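Esterase (Staphylococcus aureus subsp. aureus USA300_TCH1516, PDB 3D7R) is a putative esterase of the alpha/beta hydrolase fold that may hydrolyse ester bonds, its natural substrate not being established. Local coordinates at residues 61-66 with 83-88; 101-106 with 133-138; 105-110 with 230-235; 142-147 with 243-248. One frame throughout, in Å; residues are numbered along the deposited sequence.

Contact 1 (61-66 with 83-88). With DMS (dimethyl sulfoxide), chain O.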
# COMPACT_ATOMS: atom_id res chain seq x y z
N ARG A 61 7.17 -16.98 -7.12
CA ARG A 61 8.59 -17.30 -7.33
C ARG A 61 9.11 -16.78 -8.67
O ARG A 61 10.32 -16.59 -8.84
CB ARG A 61 8.86 -18.81 -7.24
CG ARG A 61 8.63 -19.40 -5.87
CD ARG A 61 9.44 -20.66 -5.65
NE ARG A 61 9.10 -21.29 -4.39
CZ ARG A 61 8.29 -22.34 -4.24
NH1 ARG A 61 7.71 -22.93 -5.29
NH2 ARG A 61 8.06 -22.82 -3.02
N LYS A 62 8.19 -16.56 -9.61
CA LYS A 62 8.57 -16.13 -10.96
C LYS A 62 9.04 -14.67 -10.97
O LYS A 62 8.56 -13.86 -10.18
CB LYS A 62 7.39 -16.31 -11.93
CG LYS A 62 6.99 -17.77 -12.08
CD LYS A 62 5.67 -17.91 -12.76
CE LYS A 62 5.40 -19.38 -13.05
NZ LYS A 62 4.05 -19.58 -13.65
N LYS A 63 9.97 -14.35 -11.86
CA LYS A 63 10.39 -12.96 -11.97
C LYS A 63 9.19 -12.10 -12.39
O LYS A 63 8.48 -12.43 -13.32
CB LYS A 63 11.57 -12.80 -12.93
CG LYS A 63 12.90 -13.31 -12.32
CD LYS A 63 13.29 -12.49 -11.07
CE LYS A 63 14.68 -12.83 -10.57
NZ LYS A 63 14.81 -12.49 -9.12
N HIS A 64 8.96 -11.02 -11.66
CA HIS A 64 7.87 -10.11 -12.00
C HIS A 64 8.27 -9.25 -13.20
O HIS A 64 9.38 -8.73 -13.26
CB HIS A 64 7.54 -9.22 -10.81
CG HIS A 64 6.34 -8.36 -11.04
ND1 HIS A 64 5.06 -8.87 -11.16
CD2 HIS A 64 6.22 -7.02 -11.19
CE1 HIS A 64 4.21 -7.88 -11.37
NE2 HIS A 64 4.88 -6.75 -11.38
N LYS A 65 7.35 -9.10 -14.15
CA LYS A 65 7.64 -8.41 -15.41
C LYS A 65 6.64 -7.29 -15.65
O LYS A 65 5.49 -7.41 -15.28
CB LYS A 65 7.58 -9.42 -16.56
CG LYS A 65 8.85 -10.27 -16.72
CD LYS A 65 8.62 -11.42 -17.69
CE LYS A 65 9.90 -12.24 -17.87
NZ LYS A 65 9.87 -13.07 -19.11
N GLN A 66 7.06 -6.19 -16.28
CA GLN A 66 6.08 -5.18 -16.73
C GLN A 66 5.03 -5.81 -17.65
O GLN A 66 5.33 -6.76 -18.36
CB GLN A 66 6.76 -3.98 -17.40
CG GLN A 66 7.52 -4.24 -18.67
CD GLN A 66 8.23 -2.96 -19.16
OE1 GLN A 66 7.61 -1.91 -19.34
NE2 GLN A 66 9.55 -3.06 -19.37
N ASP A 83 19.15 -9.85 -4.61
CA ASP A 83 18.24 -10.78 -5.31
C ASP A 83 16.75 -10.42 -5.33
O ASP A 83 15.99 -11.08 -6.02
CB ASP A 83 18.37 -12.21 -4.78
CG ASP A 83 19.53 -12.96 -5.39
OD1 ASP A 83 20.27 -13.60 -4.62
OD2 ASP A 83 19.70 -12.93 -6.63
N MSE A 84 16.33 -9.40 -4.58
CA MSE A 84 14.96 -8.87 -4.70
C MSE A 84 14.89 -7.93 -5.91
O MSE A 84 15.74 -7.06 -6.05
CB MSE A 84 14.57 -8.08 -3.45
CG MSE A 84 13.23 -7.33 -3.56
SE MSE A 84 12.60 -6.51 -1.90
CE MSE A 84 13.97 -5.15 -1.64
N GLN A 85 13.87 -8.09 -6.76
CA GLN A 85 13.62 -7.14 -7.85
C GLN A 85 13.19 -5.78 -7.31
O GLN A 85 12.28 -5.72 -6.48
CB GLN A 85 12.51 -7.65 -8.75
CG GLN A 85 12.89 -8.84 -9.62
CD GLN A 85 11.72 -9.25 -10.45
OE1 GLN A 85 10.83 -9.95 -9.99
NE2 GLN A 85 11.67 -8.75 -11.68
N VAL A 86 13.83 -4.72 -7.79
CA VAL A 86 13.39 -3.35 -7.50
C VAL A 86 13.28 -2.59 -8.83
O VAL A 86 14.26 -2.47 -9.57
CB VAL A 86 14.33 -2.58 -6.54
CG1 VAL A 86 13.76 -1.17 -6.26
CG2 VAL A 86 14.49 -3.32 -5.20
N PHE A 87 12.09 -2.10 -9.14
CA PHE A 87 11.90 -1.25 -10.32
C PHE A 87 11.94 0.21 -9.90
O PHE A 87 11.42 0.57 -8.85
CB PHE A 87 10.56 -1.57 -10.99
CG PHE A 87 10.48 -2.97 -11.51
CD1 PHE A 87 10.93 -3.26 -12.81
CD2 PHE A 87 10.00 -4.01 -10.70
CE1 PHE A 87 10.90 -4.59 -13.29
CE2 PHE A 87 9.94 -5.32 -11.18
CZ PHE A 87 10.40 -5.61 -12.47
N ARG A 88 12.56 1.07 -10.72
CA ARG A 88 12.49 2.50 -10.48
C ARG A 88 11.92 3.19 -11.71
O ARG A 88 12.30 2.86 -12.83
CB ARG A 88 13.87 3.05 -10.15
CG ARG A 88 14.46 2.46 -8.87
CD ARG A 88 15.48 3.42 -8.27
NE ARG A 88 16.33 2.79 -7.26
CZ ARG A 88 17.22 3.46 -6.53
NH1 ARG A 88 17.34 4.77 -6.68
NH2 ARG A 88 17.97 2.81 -5.65
S DMS O . 5.64 -12.40 -14.75
O DMS O . 5.06 -10.89 -13.96
C1 DMS O . 5.03 -13.84 -13.82
C2 DMS O . 4.78 -12.65 -16.34
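The H64 imidazole meets F87 along its edge, with F87 CE2 near the imidazole plane and 4.1 Å from H64 CD2. The phenyl ring of F87 is likewise approached at an edge, where H64 O lies 3.4 Å from F87 CZ. W116 completes this aromatic corner: its indole packs edge-to-face with F87, meets the H64 ring with the planes about 30° apart, and pairs through NE1 with H64 NE2. The third flat group, the Q85 amide, spends both its polar atoms on the backbone of one residue. Q85 OE1 accepts from H64 N at 2.7 Å, and Q85 NE2 donates to H64 O at 2.8 Å with an N-H...O angle of 162°. Both acceptors are met on a lone pair in the carbonyl plane, which fixes the amide's rotation and identifies its oxygen and nitrogen. K63 bends at chi2 (-62°), bringing its CD to 3.7 Å from Q85 CD, so aliphatic chain lies against the amide. Next along, K65 N donates at 2.9 Å to the oxygen of a dimethyl sulfoxide molecule, which probably came from the crystallisation liquor. The paired bonds imitate a beta bridge, with a glutamine amide in place of a neighbouring strand. They fasten the loop after helix 46-61 to strand 84-90, part of the antiparallel portion of the alpha/beta hydrolase sheet.

Contact 2 (101-106 with 133-138)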
# COMPACT_ATOMS: atom_id res chain seq x y z
N TYR A 101 7.42 3.03 -2.90
CA TYR A 101 6.03 2.60 -3.09
C TYR A 101 5.82 1.14 -2.70
O TYR A 101 6.43 0.25 -3.30
CB TYR A 101 5.53 2.84 -4.54
CG TYR A 101 4.02 2.73 -4.61
CD1 TYR A 101 3.21 3.87 -4.56
CD2 TYR A 101 3.40 1.48 -4.65
CE1 TYR A 101 1.82 3.76 -4.59
CE2 TYR A 101 2.03 1.37 -4.68
CZ TYR A 101 1.25 2.50 -4.63
OH TYR A 101 -0.11 2.37 -4.64
N ILE A 102 4.93 0.90 -1.72
CA ILE A 102 4.63 -0.45 -1.22
C ILE A 102 3.26 -0.90 -1.78
O ILE A 102 2.21 -0.42 -1.34
CB ILE A 102 4.63 -0.51 0.34
CG1 ILE A 102 5.89 0.17 0.95
CG2 ILE A 102 4.48 -1.96 0.81
CD1 ILE A 102 7.27 -0.36 0.43
N HIS A 103 3.28 -1.80 -2.76
CA HIS A 103 2.10 -2.11 -3.53
C HIS A 103 1.10 -3.00 -2.76
O HIS A 103 1.50 -3.80 -1.91
CB HIS A 103 2.49 -2.76 -4.86
CG HIS A 103 2.99 -4.17 -4.72
ND1 HIS A 103 2.15 -5.25 -4.64
CD2 HIS A 103 4.25 -4.67 -4.67
CE1 HIS A 103 2.86 -6.36 -4.55
NE2 HIS A 103 4.14 -6.03 -4.57
N GLY A 104 -0.19 -2.84 -3.05
CA GLY A 104 -1.22 -3.70 -2.43
C GLY A 104 -1.26 -5.12 -3.01
O GLY A 104 -0.55 -5.44 -3.97
N GLY A 105 -2.06 -5.98 -2.39
CA GLY A 105 -2.20 -7.36 -2.90
C GLY A 105 -2.21 -8.36 -1.77
O GLY A 105 -1.99 -9.56 -1.99
N PHE A 106 -2.43 -7.86 -0.56
CA PHE A 106 -2.62 -8.68 0.66
C PHE A 106 -1.40 -9.50 1.08
O PHE A 106 -1.53 -10.45 1.85
CB PHE A 106 -3.89 -9.55 0.55
CG PHE A 106 -5.05 -8.82 -0.07
CD1 PHE A 106 -5.81 -7.91 0.67
CD2 PHE A 106 -5.36 -9.00 -1.42
CE1 PHE A 106 -6.86 -7.20 0.07
CE2 PHE A 106 -6.42 -8.31 -2.03
CZ PHE A 106 -7.18 -7.41 -1.28
N PRO A 133 9.79 -1.97 -4.89
CA PRO A 133 10.34 -3.27 -4.46
C PRO A 133 9.33 -4.43 -4.55
O PRO A 133 8.19 -4.30 -4.10
CB PRO A 133 10.74 -3.03 -3.02
CG PRO A 133 9.76 -1.95 -2.53
CD PRO A 133 9.53 -1.07 -3.75
N ILE A 134 9.74 -5.55 -5.16
CA ILE A 134 8.89 -6.74 -5.18
C ILE A 134 9.25 -7.55 -3.92
O ILE A 134 10.06 -8.46 -3.96
CB ILE A 134 9.08 -7.55 -6.49
CG1 ILE A 134 8.94 -6.65 -7.73
CG2 ILE A 134 8.10 -8.72 -6.56
CD1 ILE A 134 7.63 -5.79 -7.80
N TYR A 135 8.66 -7.14 -2.79
CA TYR A 135 9.02 -7.63 -1.45
C TYR A 135 8.49 -9.05 -1.26
O TYR A 135 7.55 -9.45 -1.96
CB TYR A 135 8.47 -6.67 -0.37
CG TYR A 135 6.98 -6.41 -0.51
CD1 TYR A 135 6.03 -7.34 -0.04
CD2 TYR A 135 6.50 -5.25 -1.14
CE1 TYR A 135 4.68 -7.11 -0.19
CE2 TYR A 135 5.13 -5.02 -1.29
CZ TYR A 135 4.23 -5.96 -0.82
OH TYR A 135 2.87 -5.76 -0.95
N PRO A 136 9.12 -9.85 -0.37
CA PRO A 136 8.68 -11.24 -0.16
C PRO A 136 7.18 -11.37 0.14
O PRO A 136 6.61 -10.59 0.92
CB PRO A 136 9.50 -11.68 1.05
CG PRO A 136 10.79 -10.90 0.92
CD PRO A 136 10.31 -9.53 0.44
N LYS A 137 6.57 -12.38 -0.49
CA LYS A 137 5.15 -12.63 -0.39
C LYS A 137 4.85 -13.95 0.27
O LYS A 137 5.61 -14.94 0.15
CB LYS A 137 4.51 -12.67 -1.78
CG LYS A 137 4.70 -11.44 -2.65
CD LYS A 137 4.26 -10.18 -1.94
CE LYS A 137 4.11 -8.99 -2.90
NZ LYS A 137 5.46 -8.56 -3.53
N THR A 138 3.70 -13.98 0.94
CA THR A 138 3.12 -15.23 1.40
C THR A 138 2.47 -15.95 0.18
O THR A 138 2.13 -15.29 -0.81
CB THR A 138 2.15 -14.98 2.61
OG1 THR A 138 2.40 -15.92 3.67
CG2 THR A 138 0.65 -14.96 2.23
O HOH W 1 6.27 -2.42 -3.32
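H103 and Y135 both place CG between backbone N and carbonyl carbon (chi1 73° and 53°), and these turns bring their rings together as an offset stack. The sequence H103-G104-G105 matches the HGG motif of hormone-sensitive lipase-like hydrolases. In active relatives its glycine amides line the oxyanion hole; whether they do so here is not established, since G104 N is taken by D171 OD1. The stacked planes are 24° apart with centroids separated by 4.7 Å, and Y135 OH lies over the imidazole face. That hydroxyl also donates to H103 O at 2.6 Å, so one tyrosine holds both ring and backbone of the histidine. Both imidazole nitrogens are engaged: H103 ND1 donates to G104 O at 2.8 Å, while H103 NE2 accepts from K137 NZ at 3.0 Å. The ring is thereby fixed in rotation. K137 NZ is gripped further, donating to Y135 O at 2.8 Å and to Q110 OE1, and it sits above one face of the Y135 ring. Nearer the sheet, I102 CG2 packs on Y135 CE2 at 3.8 Å. Parallel strands 98-102 and 129-133 end at this level, and one water bridges the two strand ends and the start of the loop after 98-102: it donates to Y101 O at 2.7 Å and to P133 O, and accepts from H103 N.

Contact 3 (105-110 with 230-235)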
# COMPACT_ATOMS: atom_id res chain seq x y z
N GLY A 105 -2.06 -5.98 -2.39
CA GLY A 105 -2.20 -7.36 -2.90
C GLY A 105 -2.21 -8.36 -1.77
O GLY A 105 -1.99 -9.56 -1.99
N PHE A 106 -2.43 -7.86 -0.56
CA PHE A 106 -2.62 -8.68 0.66
C PHE A 106 -1.40 -9.50 1.08
O PHE A 106 -1.53 -10.45 1.85
CB PHE A 106 -3.89 -9.55 0.55
CG PHE A 106 -5.05 -8.82 -0.07
CD1 PHE A 106 -5.81 -7.91 0.67
CD2 PHE A 106 -5.36 -9.00 -1.42
CE1 PHE A 106 -6.86 -7.20 0.07
CE2 PHE A 106 -6.42 -8.31 -2.03
CZ PHE A 106 -7.18 -7.41 -1.28
N ASN A 107 -0.22 -9.10 0.59
CA ASN A 107 1.06 -9.80 0.84
C ASN A 107 1.09 -11.19 0.20
O ASN A 107 1.89 -12.04 0.60
CB ASN A 107 1.42 -9.89 2.34
CG ASN A 107 1.43 -8.50 3.01
OD1 ASN A 107 2.13 -7.61 2.58
ND2 ASN A 107 0.61 -8.34 4.05
N ALA A 108 0.24 -11.38 -0.81
CA ALA A 108 0.11 -12.65 -1.53
C ALA A 108 0.17 -12.46 -3.05
O ALA A 108 0.65 -13.34 -3.78
CB ALA A 108 -1.21 -13.34 -1.15
N LEU A 109 -0.37 -11.33 -3.51
CA LEU A 109 -0.38 -10.95 -4.92
C LEU A 109 0.80 -10.04 -5.27
O LEU A 109 1.23 -9.24 -4.46
CB LEU A 109 -1.67 -10.19 -5.27
CG LEU A 109 -2.98 -10.96 -5.09
CD1 LEU A 109 -4.16 -10.01 -5.36
CD2 LEU A 109 -3.02 -12.18 -6.01
N GLN A 110 1.28 -10.16 -6.49
CA GLN A 110 2.30 -9.27 -7.02
C GLN A 110 1.59 -8.02 -7.56
O GLN A 110 0.33 -7.96 -7.54
CB GLN A 110 3.11 -9.98 -8.11
CG GLN A 110 3.90 -11.19 -7.63
CD GLN A 110 5.08 -10.87 -6.70
OE1 GLN A 110 5.03 -9.95 -5.89
NE2 GLN A 110 6.14 -11.67 -6.80
N GLU A 230 -7.79 -14.84 6.30
CA GLU A 230 -7.07 -16.08 5.96
C GLU A 230 -5.70 -15.78 5.36
O GLU A 230 -4.70 -16.40 5.71
CB GLU A 230 -7.91 -16.94 5.02
CG GLU A 230 -9.16 -17.55 5.67
CD GLU A 230 -8.82 -18.52 6.80
OE1 GLU A 230 -8.01 -19.45 6.62
OE2 GLU A 230 -9.36 -18.34 7.89
N ILE A 231 -5.64 -14.82 4.45
CA ILE A 231 -4.35 -14.49 3.84
C ILE A 231 -3.39 -13.92 4.90
O ILE A 231 -2.24 -14.34 4.99
CB ILE A 231 -4.50 -13.53 2.66
CG1 ILE A 231 -5.28 -14.20 1.53
CG2 ILE A 231 -3.10 -13.06 2.16
CD1 ILE A 231 -5.60 -13.23 0.38
N MSE A 232 -3.88 -13.00 5.71
CA MSE A 232 -3.05 -12.35 6.73
C MSE A 232 -2.60 -13.30 7.84
O MSE A 232 -1.48 -13.17 8.34
CB MSE A 232 -3.74 -11.10 7.31
CG MSE A 232 -4.04 -10.04 6.26
SE MSE A 232 -2.40 -9.28 5.53
CE MSE A 232 -1.80 -8.26 7.08
N LYS A 233 -3.46 -14.25 8.19
CA LYS A 233 -3.10 -15.28 9.14
C LYS A 233 -1.90 -16.08 8.63
O LYS A 233 -0.96 -16.36 9.38
CB LYS A 233 -4.29 -16.20 9.45
CG LYS A 233 -5.21 -15.68 10.58
CD LYS A 233 -6.53 -16.49 10.64
CE LYS A 233 -7.61 -15.76 11.49
NZ LYS A 233 -9.00 -16.35 11.31
N LYS A 234 -1.91 -16.43 7.34
CA LYS A 234 -0.80 -17.17 6.74
C LYS A 234 0.52 -16.36 6.82
O LYS A 234 1.56 -16.88 7.24
CB LYS A 234 -1.13 -17.54 5.30
CG LYS A 234 -0.05 -18.35 4.58
CD LYS A 234 0.06 -19.74 5.19
CE LYS A 234 0.26 -20.80 4.14
NZ LYS A 234 0.26 -22.13 4.79
N TRP A 235 0.44 -15.09 6.43
CA TRP A 235 1.58 -14.17 6.45
C TRP A 235 2.11 -13.90 7.88
O TRP A 235 3.34 -13.87 8.11
CB TRP A 235 1.17 -12.87 5.77
CG TRP A 235 2.24 -11.82 5.65
CD1 TRP A 235 3.38 -11.87 4.90
CD2 TRP A 235 2.24 -10.54 6.29
NE1 TRP A 235 4.09 -10.71 5.03
CE2 TRP A 235 3.41 -9.87 5.88
CE3 TRP A 235 1.36 -9.91 7.18
CZ2 TRP A 235 3.72 -8.59 6.33
CZ3 TRP A 235 1.67 -8.63 7.62
CH2 TRP A 235 2.83 -7.98 7.19
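N107 lays its carboxamide flat on the indole of W235, the two planes 17° apart. Its ND2 stands 3.4 Å above the plane of the W235 ring system, over the centre, while N107 CB makes a CH-pi contact with the five-membered ring, 3.8 Å from the centroid and 8° off the normal. Selenomethionine M232 is bent at chi2 and chi3 (-66° for chi2), which brings its SE to 3.5 Å from N107 ND2 and places the amide nitrogen against both selenium and indole. One helical turn before W235, I231 inserts CG2 between F106 and A108: it is 3.8 Å from A108 CB and a tight 3.1 Å from F106 O. G105 O accepts from L109 N at 2.8 Å and, at 3.1 Å, from A108 N, both from the same face of its plane, and this turn presents F106, N107 and A108 to the helix. Helix 225-236 thus packs on the segment that follows the HGG sequence. In hormone-sensitive lipase-like relatives, N-terminal helices and an insertion after the sixth strand form a cap, and helices 46-61 and 225-236 probably belong to its counterpart. W235 NE1 is committed to T146 OG1. With no hydrogen bond across the segments, cohesion rests on dispersion and probably on the attraction between a polarised amide and the pi cloud.

Contact 4 (142-147 with 243-248)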
# COMPACT_ATOMS: atom_id res chain seq x y z
N HIS A 142 6.92 -14.61 5.13
CA HIS A 142 6.11 -14.17 6.24
C HIS A 142 6.48 -12.76 6.66
O HIS A 142 7.41 -12.16 6.12
CB HIS A 142 6.28 -15.16 7.39
CG HIS A 142 5.95 -16.57 7.01
ND1 HIS A 142 6.92 -17.52 6.75
CD2 HIS A 142 4.77 -17.18 6.77
CE1 HIS A 142 6.35 -18.66 6.41
NE2 HIS A 142 5.04 -18.48 6.42
N ILE A 143 5.74 -12.24 7.62
CA ILE A 143 5.90 -10.86 8.09
C ILE A 143 7.36 -10.36 8.21
O ILE A 143 7.69 -9.32 7.67
CB ILE A 143 5.09 -10.61 9.39
CG1 ILE A 143 5.19 -9.13 9.81
CG2 ILE A 143 5.50 -11.61 10.50
CD1 ILE A 143 4.31 -8.73 10.98
N ASP A 144 8.23 -11.10 8.91
CA ASP A 144 9.61 -10.60 9.12
C ASP A 144 10.41 -10.48 7.83
O ASP A 144 11.19 -9.55 7.69
CB ASP A 144 10.37 -11.42 10.15
CG ASP A 144 9.81 -11.27 11.55
OD1 ASP A 144 8.93 -10.41 11.80
OD2 ASP A 144 10.27 -12.03 12.42
N ASP A 145 10.21 -11.43 6.91
CA ASP A 145 10.83 -11.40 5.59
C ASP A 145 10.43 -10.12 4.86
O ASP A 145 11.24 -9.45 4.22
CB ASP A 145 10.38 -12.61 4.75
CG ASP A 145 10.71 -13.95 5.41
OD1 ASP A 145 11.90 -14.15 5.73
OD2 ASP A 145 9.80 -14.79 5.60
N THR A 146 9.14 -9.83 4.92
CA THR A 146 8.56 -8.70 4.19
C THR A 146 9.13 -7.40 4.72
O THR A 146 9.62 -6.56 3.96
CB THR A 146 7.03 -8.70 4.36
OG1 THR A 146 6.51 -9.91 3.79
CG2 THR A 146 6.39 -7.48 3.65
N PHE A 147 9.09 -7.24 6.04
CA PHE A 147 9.57 -6.00 6.66
C PHE A 147 11.10 -5.80 6.56
O PHE A 147 11.55 -4.67 6.37
CB PHE A 147 9.06 -5.87 8.11
CG PHE A 147 7.64 -5.35 8.20
CD1 PHE A 147 7.31 -4.08 7.70
CD2 PHE A 147 6.62 -6.14 8.74
CE1 PHE A 147 5.98 -3.60 7.77
CE2 PHE A 147 5.31 -5.67 8.81
CZ PHE A 147 4.99 -4.39 8.33
N ASP A 243 -1.76 -7.78 16.45
CA ASP A 243 -0.38 -7.28 16.61
C ASP A 243 -0.24 -5.99 15.81
O ASP A 243 -0.64 -5.93 14.64
CB ASP A 243 0.64 -8.32 16.13
CG ASP A 243 2.09 -7.92 16.42
OD1 ASP A 243 2.78 -8.66 17.15
OD2 ASP A 243 2.58 -6.88 15.95
N LYS A 244 0.30 -4.96 16.44
CA LYS A 244 0.43 -3.66 15.80
C LYS A 244 1.27 -3.68 14.52
O LYS A 244 1.13 -2.81 13.67
CB LYS A 244 1.00 -2.64 16.79
CG LYS A 244 2.45 -2.92 17.27
CD LYS A 244 2.88 -1.88 18.33
CE LYS A 244 4.37 -1.97 18.64
NZ LYS A 244 4.66 -3.20 19.42
N ARG A 245 2.16 -4.66 14.36
CA ARG A 245 2.92 -4.71 13.11
C ARG A 245 2.04 -5.16 11.92
O ARG A 245 2.33 -4.83 10.76
CB ARG A 245 4.15 -5.63 13.24
CG ARG A 245 5.09 -5.29 14.40
CD ARG A 245 6.00 -6.50 14.69
NE ARG A 245 6.89 -6.67 13.56
CZ ARG A 245 7.46 -7.80 13.17
NH1 ARG A 245 7.27 -8.97 13.80
NH2 ARG A 245 8.26 -7.75 12.11
N ILE A 246 0.99 -5.90 12.23
CA ILE A 246 0.03 -6.41 11.24
C ILE A 246 -1.14 -5.43 11.04
O ILE A 246 -1.56 -5.18 9.91
CB ILE A 246 -0.52 -7.78 11.67
CG1 ILE A 246 0.63 -8.80 11.74
CG2 ILE A 246 -1.62 -8.26 10.70
CD1 ILE A 246 0.29 -10.04 12.49
N SER A 247 -1.65 -4.90 12.15
CA SER A 247 -2.74 -3.95 12.16
C SER A 247 -2.21 -2.65 12.78
O SER A 247 -2.34 -2.44 13.99
CB SER A 247 -3.90 -4.51 12.98
OG SER A 247 -4.49 -5.62 12.32
N PRO A 248 -1.57 -1.79 11.95
CA PRO A 248 -0.90 -0.58 12.41
C PRO A 248 -1.83 0.49 13.03
O PRO A 248 -1.34 1.45 13.66
CB PRO A 248 -0.23 -0.06 11.13
CG PRO A 248 -1.06 -0.59 10.03
CD PRO A 248 -1.45 -1.95 10.49
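D144 OD1 is held by two nitrogens of R245, NH2 at 2.8 Å and NH1 at 3.0 Å, in an end-on salt bridge that converges on a single oxygen. D144 OD1 lies in the guanidinium plane; of the two donors, NH1 meets the syn lone pair of OD1, whereas NH2 arrives on the anti side, 30° out of the carboxylate plane. The two flat groups are accordingly turned 36° against each other. R245 reaches this position by bending at chi3 (68°), which also lays one face of its guanidinium over I143. The methyl I143 CD1 stands 3.9 Å above the centre of that face, and the same methyl touches I246 CG1 at 3.8 Å. The bridge thus has a greasy inner side. Helix 143-161, one of the helices flanking the central sheet of the alpha/beta hydrolase fold, begins here with H142 as N-cap; D145 OD2 accepts from H142 N at 2.9 Å. The nearby positive helix end would be expected to favour the ionised D144 as well. On the other segment D243 shapes the turn: its OD2 accepts from R245 N at 2.8 Å, an Asx turn, and D243 O receives I246 N and S247 N. These bonds hold the backbone from which R245 projects. F147 closes the contact farther along the helix, sliding past the R245 side chain and bringing its CZ to 3.6 Å from R245 O, a carbonyl that also accepts from S180 OG.

Contacts 2 and 3 are buried, contact 4 is partly so, and contact 1 lies at the surface. Contacts 2 and 3 share G105 and F106 and are tied by T138 N to N107 O, yet contact 2 has two direct hydrogen bonds and a water bridge across its segments, contact 3 none. Contacts 3 and 4 join through W235, whose backbone O meets I143 N. Contact 1 reaches contact 2 by Q85 O with I134 N. Charge pairing across the segments appears in contact 4, between an exposed aspartate and a partly exposed arginine, whereas contact 1 relies on a neutral amide.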